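Local coordinates for protein Asp/Glu-specific dipeptidyl-peptidase (Flavobacterium psychrophilum, PDB 5JXF) that removes dipeptides from the N-terminus of oligopeptides as a serine-type peptidase of family S46, cutting strictly after an aspartate or glutamate at the P1 position, at residues 57-61 with 668-672; 276-282 with 587-593. All coordinates share one frame; numbering follows the deposited sequence.

Contact 1: 57-61 with 668-672; sequences LGMKI and DAQGN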
ATOM      1  N   LEU A  57      28.014   7.908  17.963  1.00 62.98           N
ATOM      2  CA  LEU A  57      26.755   8.352  17.338  1.00 59.93           C
ATOM      3  C   LEU A  57      26.374   9.796  17.682  1.00 63.48           C
ATOM      4  O   LEU A  57      25.490  10.377  17.043  1.00 68.34           O
ATOM      5  CB  LEU A  57      25.607   7.430  17.740  1.00 51.32           C
ATOM      6  CG  LEU A  57      25.653   6.049  17.092  1.00 56.69           C
ATOM      7  CD1 LEU A  57      24.675   5.115  17.757  1.00 61.29           C
ATOM      8  CD2 LEU A  57      25.353   6.174  15.591  1.00 61.76           C
ATOM      9  N   GLY A  58      27.012  10.363  18.704  1.00 55.02           N
ATOM     10  CA  GLY A  58      26.759  11.745  19.077  1.00 52.96           C
ATOM     11  C   GLY A  58      26.266  11.997  20.494  1.00 51.41           C
ATOM     12  O   GLY A  58      25.926  13.126  20.846  1.00 52.87           O
ATOM     13  N   MET A  59      26.210  10.958  21.314  1.00 50.51           N
ATOM     14  CA  MET A  59      25.761  11.130  22.683  1.00 47.01           C
ATOM     15  C   MET A  59      26.771  12.029  23.404  1.00 52.03           C
ATOM     16  O   MET A  59      27.989  11.881  23.243  1.00 55.86           O
ATOM     17  CB  MET A  59      25.603   9.771  23.397  1.00 45.06           C
ATOM     18  CG  MET A  59      24.965   9.872  24.790  1.00 47.59           C
ATOM     19  SD  MET A  59      24.748   8.267  25.596  1.00 55.32           S
ATOM     20  CE  MET A  59      26.465   7.874  25.911  1.00 50.11           C
ATOM     21  N   LYS A  60      26.251  12.970  24.182  1.00 52.48           N
ATOM     22  CA  LYS A  60      27.075  13.946  24.871  1.00 54.29           C
ATOM     23  C   LYS A  60      27.163  13.599  26.354  1.00 54.45           C
ATOM     24  O   LYS A  60      28.199  13.817  26.973  1.00 63.32           O
ATOM     25  CB  LYS A  60      26.516  15.354  24.669  1.00 52.04           C
ATOM     26  CG  LYS A  60      26.600  15.835  23.195  1.00 54.32           C
ATOM     27  CD  LYS A  60      28.013  15.672  22.663  1.00 59.72           C
ATOM     28  CE  LYS A  60      28.147  16.182  21.225  1.00 68.54           C
ATOM     29  NZ  LYS A  60      29.376  15.648  20.573  1.00 71.39           N
ATOM     30  N   ILE A  61      26.090  13.041  26.907  1.00 51.81           N
ATOM     31  CA  ILE A  61      26.099  12.545  28.287  1.00 53.85           C
ATOM     32  C   ILE A  61      26.847  11.229  28.409  1.00 56.82           C
ATOM     33  O   ILE A  61      27.322  10.669  27.415  1.00 57.10           O
ATOM     34  CB  ILE A  61      24.682  12.328  28.855  1.00 53.97           C
ATOM     35  CG1 ILE A  61      23.905  11.338  27.985  1.00 49.53           C
ATOM     36  CG2 ILE A  61      23.947  13.652  29.046  1.00 55.27           C
ATOM     37  CD1 ILE A  61      22.595  10.881  28.599  1.00 51.71           C
ATOM     38  N   ASP A 668      17.438  12.462  23.381  1.00 38.37           N
ATOM     39  CA  ASP A 668      18.476  12.954  22.477  1.00 41.96           C
ATOM     40  C   ASP A 668      19.855  12.832  23.134  1.00 45.57           C
ATOM     41  O   ASP A 668      20.010  12.194  24.202  1.00 42.48           O
ATOM     42  CB  ASP A 668      18.177  14.419  22.085  1.00 42.72           C
ATOM     43  CG  ASP A 668      18.252  15.406  23.302  1.00 50.46           C
ATOM     44  OD1 ASP A 668      18.725  15.017  24.384  1.00 45.60           O
ATOM     45  OD2 ASP A 668      17.830  16.575  23.182  1.00 46.68           O
ATOM     46  N   ALA A 669      20.839  13.487  22.524  1.00 44.98           N
ATOM     47  CA  ALA A 669      22.224  13.418  22.982  1.00 46.62           C
ATOM     48  C   ALA A 669      22.429  13.960  24.397  1.00 45.74           C
ATOM     49  O   ALA A 669      23.335  13.501  25.104  1.00 48.88           O
ATOM     50  CB  ALA A 669      23.135  14.164  22.011  1.00 48.29           C
ATOM     51  N   GLN A 670      21.615  14.933  24.801  1.00 45.84           N
ATOM     52  CA  GLN A 670      21.752  15.537  26.130  1.00 50.12           C
ATOM     53  C   GLN A 670      20.808  14.924  27.157  1.00 50.64           C
ATOM     54  O   GLN A 670      20.787  15.353  28.306  1.00 51.12           O
ATOM     55  CB  GLN A 670      21.508  17.050  26.078  1.00 54.53           C
ATOM     56  CG  GLN A 670      22.537  17.840  25.284  1.00 67.18           C
ATOM     57  CD  GLN A 670      22.204  17.908  23.795  1.00 85.03           C
ATOM     58  OE1 GLN A 670      21.181  17.374  23.344  1.00 89.62           O
ATOM     59  NE2 GLN A 670      23.065  18.575  23.026  1.00 86.47           N
ATOM     60  N   GLY A 671      20.017  13.933  26.755  1.00 45.90           N
ATOM     61  CA  GLY A 671      19.110  13.298  27.698  1.00 44.40           C
ATOM     62  C   GLY A 671      17.737  13.940  27.809  1.00 42.34           C
ATOM     63  O   GLY A 671      16.979  13.650  28.742  1.00 44.52           O
ATOM     64  N   ASN A 672      17.414  14.800  26.843  1.00 38.00           N
ATOM     65  CA  ASN A 672      16.086  15.386  26.704  1.00 42.87           C
ATOM     66  C   ASN A 672      15.124  14.499  25.939  1.00 43.52           C
ATOM     67  O   ASN A 672      15.500  13.877  24.944  1.00 52.21           O
ATOM     68  CB  ASN A 672      16.181  16.746  25.994  1.00 40.04           C
ATOM     69  CG  ASN A 672      17.219  17.653  26.626  1.00 45.68           C
ATOM     70  OD1 ASN A 672      17.024  18.160  27.730  1.00 45.04           O
ATOM     71  ND2 ASN A 672      18.339  17.841  25.940  1.00 49.83           N
TER
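I61 meets the turn at A669-Q670 with both branches of its CB: CG1 sits between the backbone N and the carbonyl carbon (chi1 58°), which lays it beside A669 O, while CG2, anti to the carbonyl carbon, comes to 3.7 Å from Q670 O. The CG of K60, also anti to the carbonyl carbon, runs alongside the A669 methyl before a bend at chi2 leads the end of the chain away. That methyl points toward 57-61, with A669 CB 3.2 Å from G58 O.

The polar centre is A669 O, which takes two successive amides of the 57-61 loop. K60 N donates to it at 3.1 Å, nearly straight but from above the carbonyl plane; I61 N adds a weak bond at 3.3 Å. Just before these amides, G58 ends helix 49-57 in a Schellman motif, its positive phi calling for glycine.

A669 belongs to the type I turn D668-G671, which links strands 665-667 and 673-680 as a hairpin. Its shape is held from within: N672 N bonds D668 OD1 at 2.8 Å, and N672 ND2 reaches the syn lone pair of D668 OD2 at 3.1 Å. D668 is engaged within its own turn, so the link between the loops rests mainly on A669 O and aliphatic contacts, with no charge pairing across them.

Contact 2: 276-282 with 587-593; sequences EDDFTMV and VTYGKVK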
ATOM      1  N   GLU A 276      17.128  13.837  10.826  1.00 48.97           N
ATOM      2  CA  GLU A 276      17.841  12.639  10.399  1.00 47.11           C
ATOM      3  C   GLU A 276      19.275  12.616  10.923  1.00 57.06           C
ATOM      4  O   GLU A 276      19.941  13.644  10.942  1.00 57.04           O
ATOM      5  CB  GLU A 276      17.828  12.556   8.842  1.00 48.59           C
ATOM      6  CG  GLU A 276      18.587  11.368   8.233  1.00 50.88           C
ATOM      7  CD  GLU A 276      18.305  11.186   6.717  1.00 63.90           C
ATOM      8  OE1 GLU A 276      17.710  12.104   6.104  1.00 58.10           O
ATOM      9  OE2 GLU A 276      18.665  10.124   6.150  1.00 55.24           O
ATOM     10  N   ASP A 277      19.724  11.430  11.331  1.00 59.20           N
ATOM     11  CA  ASP A 277      21.033  11.189  11.944  1.00 53.80           C
ATOM     12  C   ASP A 277      21.142  11.653  13.407  1.00 48.50           C
ATOM     13  O   ASP A 277      22.192  11.497  13.998  1.00 48.07           O
ATOM     14  CB  ASP A 277      22.157  11.854  11.149  1.00 56.41           C
ATOM     15  CG  ASP A 277      22.304  11.294   9.757  1.00 67.48           C
ATOM     16  OD1 ASP A 277      22.023  10.091   9.557  1.00 73.20           O
ATOM     17  OD2 ASP A 277      22.702  12.069   8.860  1.00 76.19           O
ATOM     18  N   ASP A 278      20.099  12.260  13.963  1.00 46.29           N
ATOM     19  CA  ASP A 278      20.119  12.589  15.389  1.00 54.26           C
ATOM     20  C   ASP A 278      20.284  11.318  16.199  1.00 48.10           C
ATOM     21  O   ASP A 278      19.581  10.333  15.969  1.00 49.00           O
ATOM     22  CB  ASP A 278      18.847  13.305  15.840  1.00 54.76           C
ATOM     23  CG  ASP A 278      18.874  14.793  15.550  1.00 54.13           C
ATOM     24  OD1 ASP A 278      19.916  15.301  15.082  1.00 51.20           O
ATOM     25  OD2 ASP A 278      17.852  15.455  15.832  1.00 53.86           O
ATOM     26  N   PHE A 279      21.246  11.331  17.111  1.00 47.59           N
ATOM     27  CA  PHE A 279      21.340  10.279  18.116  1.00 48.84           C
ATOM     28  C   PHE A 279      20.015  10.145  18.833  1.00 46.22           C
ATOM     29  O   PHE A 279      19.362  11.149  19.148  1.00 44.21           O
ATOM     30  CB  PHE A 279      22.447  10.577  19.138  1.00 47.32           C
ATOM     31  CG  PHE A 279      22.492   9.595  20.281  1.00 47.74           C
ATOM     32  CD1 PHE A 279      23.193   8.413  20.170  1.00 50.95           C
ATOM     33  CD2 PHE A 279      21.817   9.853  21.461  1.00 45.28           C
ATOM     34  CE1 PHE A 279      23.236   7.507  21.231  1.00 49.14           C
ATOM     35  CE2 PHE A 279      21.856   8.950  22.519  1.00 43.31           C
ATOM     36  CZ  PHE A 279      22.567   7.782  22.402  1.00 43.22           C
ATOM     37  N   THR A 280      19.618   8.902  19.080  1.00 41.72           N
ATOM     38  CA  THR A 280      18.454   8.596  19.922  1.00 42.30           C
ATOM     39  C   THR A 280      18.781   7.438  20.846  1.00 45.86           C
ATOM     40  O   THR A 280      19.474   6.496  20.449  1.00 42.44           O
ATOM     41  CB  THR A 280      17.191   8.176  19.096  1.00 63.38           C
ATOM     42  OG1 THR A 280      17.435   6.925  18.444  1.00 66.73           O
ATOM     43  CG2 THR A 280      16.816   9.202  18.058  1.00 51.52           C
ATOM     44  N   MET A 281      18.272   7.509  22.072  1.00 41.81           N
ATOM     45  CA  MET A 281      18.403   6.421  23.011  1.00 46.38           C
ATOM     46  C   MET A 281      17.037   6.074  23.592  1.00 42.01           C
ATOM     47  O   MET A 281      16.308   6.934  24.093  1.00 39.65           O
ATOM     48  CB  MET A 281      19.391   6.788  24.129  1.00 46.62           C
ATOM     49  CG  MET A 281      19.898   5.601  24.894  1.00 49.24           C
ATOM     50  SD  MET A 281      20.795   6.033  26.421  1.00 62.39           S
ATOM     51  CE  MET A 281      19.519   6.824  27.346  1.00 40.71           C
ATOM     52  N   VAL A 282      16.706   4.795  23.531  1.00 41.45           N
ATOM     53  CA  VAL A 282      15.451   4.331  24.070  1.00 46.98           C
ATOM     54  C   VAL A 282      15.683   3.407  25.291  1.00 36.68           C
ATOM     55  O   VAL A 282      16.405   2.422  25.224  1.00 41.60           O
ATOM     56  CB  VAL A 282      14.633   3.615  22.970  1.00 44.40           C
ATOM     57  CG1 VAL A 282      13.330   3.126  23.522  1.00 43.54           C
ATOM     58  CG2 VAL A 282      14.379   4.572  21.766  1.00 36.62           C
ATOM     59  N   VAL A 587      18.616  -0.516  27.780  1.00 42.85           N
ATOM     60  CA  VAL A 587      18.853   0.641  26.967  1.00 45.55           C
ATOM     61  C   VAL A 587      19.172   0.163  25.552  1.00 40.63           C
ATOM     62  O   VAL A 587      19.836  -0.854  25.376  1.00 40.63           O
ATOM     63  CB  VAL A 587      20.006   1.479  27.535  1.00 48.06           C
ATOM     64  CG1 VAL A 587      20.398   2.588  26.569  1.00 40.67           C
ATOM     65  CG2 VAL A 587      19.604   2.048  28.881  1.00 47.97           C
ATOM     66  N   THR A 588      18.672   0.892  24.558  1.00 40.06           N
ATOM     67  CA  THR A 588      19.090   0.707  23.174  1.00 40.12           C
ATOM     68  C   THR A 588      19.242   2.100  22.559  1.00 46.24           C
ATOM     69  O   THR A 588      18.603   3.054  23.005  1.00 53.89           O
ATOM     70  CB  THR A 588      18.072  -0.151  22.379  1.00 46.93           C
ATOM     71  OG1 THR A 588      18.518  -0.323  21.025  1.00 52.10           O
ATOM     72  CG2 THR A 588      16.699   0.490  22.373  1.00 37.61           C
ATOM     73  N   TYR A 589      20.103   2.223  21.555  1.00 40.34           N
ATOM     74  CA  TYR A 589      20.367   3.517  20.942  1.00 39.74           C
ATOM     75  C   TYR A 589      20.516   3.388  19.436  1.00 41.41           C
ATOM     76  O   TYR A 589      20.654   2.287  18.906  1.00 38.72           O
ATOM     77  CB  TYR A 589      21.637   4.136  21.504  1.00 46.68           C
ATOM     78  CG  TYR A 589      22.750   3.131  21.576  1.00 45.62           C
ATOM     79  CD1 TYR A 589      22.917   2.357  22.717  1.00 49.22           C
ATOM     80  CD2 TYR A 589      23.623   2.934  20.511  1.00 42.59           C
ATOM     81  CE1 TYR A 589      23.899   1.414  22.795  1.00 46.62           C
ATOM     82  CE2 TYR A 589      24.636   1.979  20.592  1.00 43.30           C
ATOM     83  CZ  TYR A 589      24.761   1.234  21.757  1.00 46.53           C
ATOM     84  OH  TYR A 589      25.731   0.285  21.918  1.00 48.87           O
ATOM     85  N   GLY A 590      20.545   4.523  18.757  1.00 46.78           N
ATOM     86  CA  GLY A 590      20.760   4.523  17.327  1.00 55.44           C
ATOM     87  C   GLY A 590      20.552   5.922  16.815  1.00 51.87           C
ATOM     88  O   GLY A 590      20.969   6.882  17.462  1.00 50.54           O
ATOM     89  N   LYS A 591      19.880   6.041  15.672  1.00 44.26           N
ATOM     90  CA  LYS A 591      19.661   7.350  15.093  1.00 46.57           C
ATOM     91  C   LYS A 591      18.364   7.420  14.294  1.00 46.17           C
ATOM     92  O   LYS A 591      17.856   6.408  13.823  1.00 51.24           O
ATOM     93  CB  LYS A 591      20.856   7.725  14.208  1.00 50.95           C
ATOM     94  CG  LYS A 591      21.043   6.768  13.049  1.00 53.53           C
ATOM     95  CD  LYS A 591      22.466   6.768  12.531  1.00 65.00           C
ATOM     96  CE  LYS A 591      22.812   8.062  11.836  1.00 71.09           C
ATOM     97  NZ  LYS A 591      24.267   8.169  11.565  1.00 74.67           N
ATOM     98  N   VAL A 592      17.834   8.632  14.172  1.00 47.53           N
ATOM     99  CA  VAL A 592      16.712   8.902  13.303  1.00 43.58           C
ATOM    100  C   VAL A 592      17.135   8.572  11.851  1.00 48.10           C
ATOM    101  O   VAL A 592      18.051   9.183  11.302  1.00 54.85           O
ATOM    102  CB  VAL A 592      16.250  10.375  13.437  1.00 42.91           C
ATOM    103  CG1 VAL A 592      15.103  10.657  12.503  1.00 41.00           C
ATOM    104  CG2 VAL A 592      15.855  10.698  14.889  1.00 41.73           C
ATOM    105  N   LYS A 593      16.489   7.576  11.253  1.00 40.73           N
ATOM    106  CA  LYS A 593      16.907   7.067   9.956  1.00 47.36           C
ATOM    107  C   LYS A 593      15.736   6.420   9.228  1.00 47.72           C
ATOM    108  O   LYS A 593      15.069   5.548   9.785  1.00 47.80           O
ATOM    109  CB  LYS A 593      18.035   6.037  10.109  1.00 51.03           C
ATOM    110  CG  LYS A 593      18.819   5.763   8.821  1.00 56.43           C
ATOM    111  CD  LYS A 593      19.304   7.095   8.275  1.00 60.44           C
ATOM    112  CE  LYS A 593      20.571   6.993   7.477  1.00 63.34           C
ATOM    113  NZ  LYS A 593      21.176   8.359   7.400  1.00 65.93           N
TER
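M281 and V587 form the apolar centre: SD of M281 lies 3.5 Å from V587 CG1, and M281 CG approaches V587 CG1 unusually tightly. On the same face F279 swings its ring across to Y589, where CE1 of F279 touches Y589 CB at 3.7 Å. Y589 CG stands between its backbone N and carbonyl carbon (chi1 45°), lifting the ring off the strand toward helix 49-57, where OH bonds E53 and N50. The other face carries V282 against T588 CG2, and T280 CG2 against V592 CG2 at 3.6 Å.

Between these faces runs an antiparallel ladder, T280 with G590 and V282 with T588 as hydrogen-bonded pairs. It joins strands 586-591 and 279-284 in the chymotrypsin-like, double-barrel peptidase domain, in the beta-barrel bearing S662, the probable nucleophile, and R680, which by analogy with relatives probably reads the acidic P1 residue. Backbone bonds of K591 with T654 and K593 with I652 help to close this barrel. V282 N reaches T588 O at 2.6 Å.

Past the strand ends the pairing continues through two in-plane bonds, V592 N to D278 O and D277 N to V592 O. At the more exposed end, K593 NZ meets D277 OD1 on its syn side at 2.9 Å and adds a salt bridge whose hydrogen bond to E276 OE2 is weak (3.3 Å). K591 NZ makes a longer salt bridge to D277 OD1, 3.6 Å.

How the contacts relate
Contact 2 is the buried one, a strand pairing inside the eight-stranded sheet; contact 1 is smaller, partly buried and set in loops. Both serve that sheet: the hairpin turn of 668-672 connects the two strands that follow 279-284 in sheet order, and 57-61 follows the helix lying over the F279 and Y589 face. They meet around F279, whose ring packs against L57 CB, M59 CB and A669 CA, while L57 CD1 touches the Y589 ring. The chemistry differs accordingly: contact 2 has a repeating ladder with salt bridges at its outer end, contact 1 a single shared carbonyl. V282 approaches the bound aspartic acid to about 9 Å between side chain and ligand, whereas contact 1 lies away from the catalytic and substrate-binding residues.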